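Local coordinates for protein Cj0977 (Campylobacter jejuni, PDB 3BNV) that is a sigma28-regulated, nonflagellar virulence protein with a hot-dog fold, whose molecular function is unknown, at residues Lys44-Ser49 and Glu107-Ala112; Tyr76-Ser81 and Arg121-Val126. One frame throughout, in Å; residues are numbered along the deposited sequence.

Interaction 1 (Lys44-Ser49 and Glu107-Ala112); sequences KNYAKS and ELEAHA
Asn45-Ser49 and Leu108-Ala112 pair as antiparallel neighbours in the curved sheet of the hot-dog fold, where the axes of 46-49 and 107-112 run at 172° to each other. Five backbone hydrogen bonds join them: Ala47 with Ala110 and Ser49 with Leu108 form hydrogen-bonded pairs with both bonds made, and Ala112 N gives the fifth to Asn45 O at 2.9 Å. Tyr46-His111 and Lys48-Glu109 are the non-hydrogen-bonded pairs, and their side chains share one face. There the Tyr46 and His111 side chains run side by side and point the same way; Tyr46 CG is anti to the backbone N (chi1 172°), and CD2 on the ring edge meets His111 CE1 at 3.5 Å, the planes oblique at 56°. Lys48 and Glu109 also lie alongside, CG to CG at 3.8 Å. Their charges remain beyond salt-bridge distance, Lys48 NZ lying 4.1 Å from Glu109 OE1. The other face carries Ala47, Ser49, Leu108 and Ala110, with Ser49 OG 3.4 Å from Leu108 CD1. Before the strand, Asn45 OD1 comes within 3.4 Å of Ala112 CB while accepting a hydrogen bond from Arg121. Helix 67-82 packs on the Ala47 and Leu108 face through Val77 and Ala73, and strands 38-43 and 120-129 continue the sheet on either side.

Interaction 2 (Tyr76-Ser81 and Arg121-Val126); sequences YVAQAS and RDVKVV
Helix segment Tyr76-Ser81 passes over strand segment Arg121-Val126 with an axis separation of 8.7 Å and an angle of 131° between their directions, and the backbones come nearest at Ala78 and Val123. At this point Ala78 CB touches Val123 CG1 at 3.8 Å, and Ala78 CA is just as near that methyl. The same CB reaches Val125 CG2 at 4.1 Å, so one alanine methyl meets both valines. One turn of the helix sets Val77, Ala78 and Ser81 against the strand. On the strand, Val123 and Val125, two residues apart, both point toward the helix, while Lys124 between them points away. This is the central arrangement of a hot-dog fold, in which the long helix is the sausage and the curved antiparallel sheet the bun. The side chains of Val77 and Val125 overlap in antiparallel fashion; with Val77 chi1 at 80°, CG1 is the branch that reaches Val125 CG1, at 3.8 Å. Val123 is the valine nearer Ser81, and its two methyls lie close to the hydroxyl, CG1 at 3.6 Å and CG2 at 3.7 Å from Ser81 OG. The buried hydroxyl also lies beside Ala78 O in its own helix, but that bond is modelled too short to be relied on. Beyond the two segments, Val77 also packs on Ala47, Ser49, Leu108 and Ala110 of the adjoining strands, and Val123 touches Val141 of strand 132-143. On another side of the helix, Tyr76 and Gln79 pack on Phe66 of the second subunit.

In the fold
Interaction 2 is wholly buried between helix and sheet, whereas interaction 1 runs through the sheet itself, with one face in that core and the other, bearing charged and aromatic side chains, more exposed. Their chemistry follows: main-chain hydrogen bonds join 44-49 to 107-112, and methyl packing joins 76-81 to 121-126. The two share a sheet, because 107-112 and 121-126 lie on adjacent strands, linked by the bond from Lys124 N to His111 O. Helix 67-82 rests on both contacts. Where strand 105-112 ends, Asn45 and Arg121 hydrogen-bond past it, from one contact to the other.

Interaction 1 (Lys44-Ser49 and Glu107-Ala112)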
# COMPACT_ATOMS: atom_id res chain seq x y z
N LYS A 44 11.03 -13.61 17.06
CA LYS A 44 9.79 -14.36 17.07
C LYS A 44 8.59 -13.41 17.20
O LYS A 44 8.49 -12.66 18.19
CB LYS A 44 9.80 -15.33 18.25
CG LYS A 44 8.56 -16.16 18.36
CD LYS A 44 8.41 -17.04 17.15
CE LYS A 44 7.75 -18.36 17.51
NZ LYS A 44 6.26 -18.22 17.55
N ASN A 45 7.69 -13.42 16.22
CA ASN A 45 6.44 -12.65 16.33
C ASN A 45 6.66 -11.16 16.35
O ASN A 45 5.79 -10.41 16.82
CB ASN A 45 5.64 -13.05 17.57
CG ASN A 45 4.83 -14.33 17.36
OD1 ASN A 45 4.46 -14.67 16.23
ND2 ASN A 45 4.55 -15.04 18.44
N TYR A 46 7.80 -10.71 15.86
CA TYR A 46 8.17 -9.32 16.04
C TYR A 46 9.06 -8.81 14.90
O TYR A 46 9.94 -9.53 14.41
CB TYR A 46 8.88 -9.13 17.38
CG TYR A 46 9.46 -7.74 17.53
CD1 TYR A 46 10.80 -7.48 17.22
CD2 TYR A 46 8.66 -6.69 17.94
CE1 TYR A 46 11.31 -6.21 17.35
CE2 TYR A 46 9.16 -5.42 18.06
CZ TYR A 46 10.49 -5.18 17.76
OH TYR A 46 10.96 -3.88 17.89
N ALA A 47 8.84 -7.56 14.49
CA ALA A 47 9.72 -6.91 13.53
C ALA A 47 9.67 -5.39 13.64
O ALA A 47 8.65 -4.80 14.00
CB ALA A 47 9.40 -7.35 12.12
N LYS A 48 10.79 -4.75 13.31
CA LYS A 48 10.88 -3.29 13.34
C LYS A 48 11.41 -2.79 12.00
O LYS A 48 12.34 -3.37 11.45
CB LYS A 48 11.84 -2.86 14.45
CG LYS A 48 11.53 -1.50 15.07
CD LYS A 48 12.59 -1.10 16.13
CE LYS A 48 12.16 0.16 16.92
NZ LYS A 48 12.75 0.26 18.33
N SER A 49 10.81 -1.75 11.45
CA SER A 49 11.30 -1.25 10.15
C SER A 49 11.35 0.25 10.07
O SER A 49 10.82 0.95 10.93
CB SER A 49 10.49 -1.84 8.99
OG SER A 49 9.26 -1.17 8.82
N GLU A 107 8.89 5.20 11.51
CA GLU A 107 9.40 4.07 12.28
C GLU A 107 8.24 3.09 12.58
O GLU A 107 7.30 3.43 13.27
CB GLU A 107 10.06 4.60 13.55
CG GLU A 107 11.21 5.51 13.26
CD GLU A 107 11.92 6.06 14.52
OE1 GLU A 107 11.91 7.32 14.70
OE2 GLU A 107 12.48 5.21 15.31
N LEU A 108 8.30 1.88 12.04
CA LEU A 108 7.22 0.91 12.23
C LEU A 108 7.61 -0.23 13.18
O LEU A 108 8.74 -0.70 13.16
CB LEU A 108 6.76 0.36 10.88
CG LEU A 108 6.43 1.40 9.81
CD1 LEU A 108 7.64 1.87 9.01
CD2 LEU A 108 5.38 0.88 8.84
N GLU A 109 6.67 -0.65 14.02
CA GLU A 109 6.84 -1.86 14.81
C GLU A 109 5.67 -2.78 14.57
O GLU A 109 4.53 -2.32 14.49
CB GLU A 109 6.93 -1.58 16.30
CG GLU A 109 8.11 -0.78 16.68
CD GLU A 109 8.19 -0.54 18.17
OE1 GLU A 109 8.62 0.57 18.57
OE2 GLU A 109 7.83 -1.46 18.95
N ALA A 110 5.94 -4.07 14.46
CA ALA A 110 4.89 -5.07 14.22
C ALA A 110 4.94 -6.17 15.26
O ALA A 110 6.02 -6.69 15.57
CB ALA A 110 5.06 -5.67 12.82
N HIS A 111 3.79 -6.54 15.80
CA HIS A 111 3.71 -7.61 16.80
C HIS A 111 2.61 -8.55 16.38
O HIS A 111 1.47 -8.12 16.18
CB HIS A 111 3.37 -7.05 18.16
CG HIS A 111 4.37 -6.07 18.68
ND1 HIS A 111 5.38 -6.43 19.55
CD2 HIS A 111 4.48 -4.74 18.50
CE1 HIS A 111 6.09 -5.36 19.86
NE2 HIS A 111 5.56 -4.32 19.25
N ALA A 112 2.97 -9.82 16.21
CA ALA A 112 2.04 -10.85 15.77
C ALA A 112 1.36 -11.45 16.98
O ALA A 112 2.02 -11.79 17.93
CB ALA A 112 2.78 -11.92 15.01

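Interaction 2 (Tyr76-Ser81 and Arg121-Val126)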
# COMPACT_ATOMS: atom_id res chain seq x y z
N TYR A 76 5.00 -4.75 4.66
CA TYR A 76 6.30 -5.40 4.69
C TYR A 76 6.68 -5.83 6.12
O TYR A 76 6.95 -6.99 6.37
CB TYR A 76 7.31 -4.50 4.01
CG TYR A 76 8.71 -5.02 3.83
CD1 TYR A 76 9.78 -4.17 3.94
CD2 TYR A 76 8.96 -6.33 3.51
CE1 TYR A 76 11.08 -4.62 3.76
CE2 TYR A 76 10.26 -6.79 3.34
CZ TYR A 76 11.31 -5.93 3.46
OH TYR A 76 12.61 -6.36 3.29
N VAL A 77 6.67 -4.91 7.07
CA VAL A 77 7.05 -5.26 8.44
C VAL A 77 6.07 -6.28 9.09
O VAL A 77 6.47 -7.11 9.89
CB VAL A 77 7.29 -4.03 9.33
CG1 VAL A 77 6.00 -3.44 9.82
CG2 VAL A 77 8.09 -4.40 10.50
N ALA A 78 4.79 -6.25 8.74
CA ALA A 78 3.88 -7.32 9.20
C ALA A 78 4.37 -8.68 8.74
O ALA A 78 4.45 -9.63 9.53
CB ALA A 78 2.47 -7.11 8.68
N GLN A 79 4.68 -8.81 7.46
CA GLN A 79 5.17 -10.09 6.99
C GLN A 79 6.50 -10.43 7.62
O GLN A 79 6.74 -11.58 7.92
CB GLN A 79 5.27 -10.13 5.47
CG GLN A 79 3.94 -10.00 4.76
CD GLN A 79 4.02 -10.52 3.36
OE1 GLN A 79 4.15 -11.72 3.16
NE2 GLN A 79 3.96 -9.64 2.38
N ALA A 80 7.35 -9.45 7.87
CA ALA A 80 8.63 -9.77 8.49
C ALA A 80 8.46 -10.31 9.92
O ALA A 80 9.30 -11.07 10.39
CB ALA A 80 9.51 -8.59 8.49
N SER A 81 7.38 -9.93 10.58
CA SER A 81 7.13 -10.37 11.95
C SER A 81 6.80 -11.85 12.02
O SER A 81 6.93 -12.46 13.06
CB SER A 81 5.97 -9.59 12.57
OG SER A 81 4.74 -9.98 11.98
N ARG A 121 -2.44 -15.52 10.69
CA ARG A 121 -1.95 -14.72 11.81
C ARG A 121 -2.41 -13.28 11.72
O ARG A 121 -2.44 -12.69 10.62
CB ARG A 121 -0.43 -14.70 11.77
CG ARG A 121 0.23 -16.00 11.47
CD ARG A 121 0.19 -16.93 12.67
NE ARG A 121 0.50 -16.22 13.90
CZ ARG A 121 1.71 -16.20 14.46
NH1 ARG A 121 2.72 -16.85 13.92
NH2 ARG A 121 1.90 -15.54 15.59
N ASP A 122 -2.75 -12.70 12.88
CA ASP A 122 -3.10 -11.26 12.97
C ASP A 122 -1.88 -10.48 13.47
O ASP A 122 -1.28 -10.85 14.47
CB ASP A 122 -4.30 -11.06 13.92
CG ASP A 122 -5.53 -11.87 13.50
OD1 ASP A 122 -5.68 -12.13 12.28
OD2 ASP A 122 -6.35 -12.25 14.37
N VAL A 123 -1.54 -9.41 12.79
CA VAL A 123 -0.36 -8.63 13.16
C VAL A 123 -0.73 -7.18 13.42
O VAL A 123 -1.39 -6.53 12.61
CB VAL A 123 0.68 -8.70 12.03
CG1 VAL A 123 1.91 -7.83 12.37
CG2 VAL A 123 1.07 -10.15 11.77
N LYS A 124 -0.30 -6.67 14.57
CA LYS A 124 -0.60 -5.30 14.96
C LYS A 124 0.60 -4.45 14.53
O LYS A 124 1.75 -4.74 14.90
CB LYS A 124 -0.85 -5.27 16.47
CG LYS A 124 -2.03 -4.45 16.91
CD LYS A 124 -1.90 -2.99 16.38
CE LYS A 124 -3.06 -2.07 16.85
NZ LYS A 124 -4.23 -2.05 15.91
N VAL A 125 0.37 -3.44 13.69
CA VAL A 125 1.44 -2.56 13.23
C VAL A 125 1.17 -1.12 13.68
O VAL A 125 0.03 -0.65 13.66
CB VAL A 125 1.55 -2.55 11.70
CG1 VAL A 125 2.84 -1.88 11.27
CG2 VAL A 125 1.46 -3.98 11.13
N VAL A 126 2.23 -0.42 14.05
CA VAL A 126 2.11 0.93 14.55
C VAL A 126 3.23 1.73 13.90
O VAL A 126 4.33 1.22 13.76
CB VAL A 126 2.28 0.95 16.08
CG1 VAL A 126 3.69 1.28 16.43
CG2 VAL A 126 1.39 1.94 16.69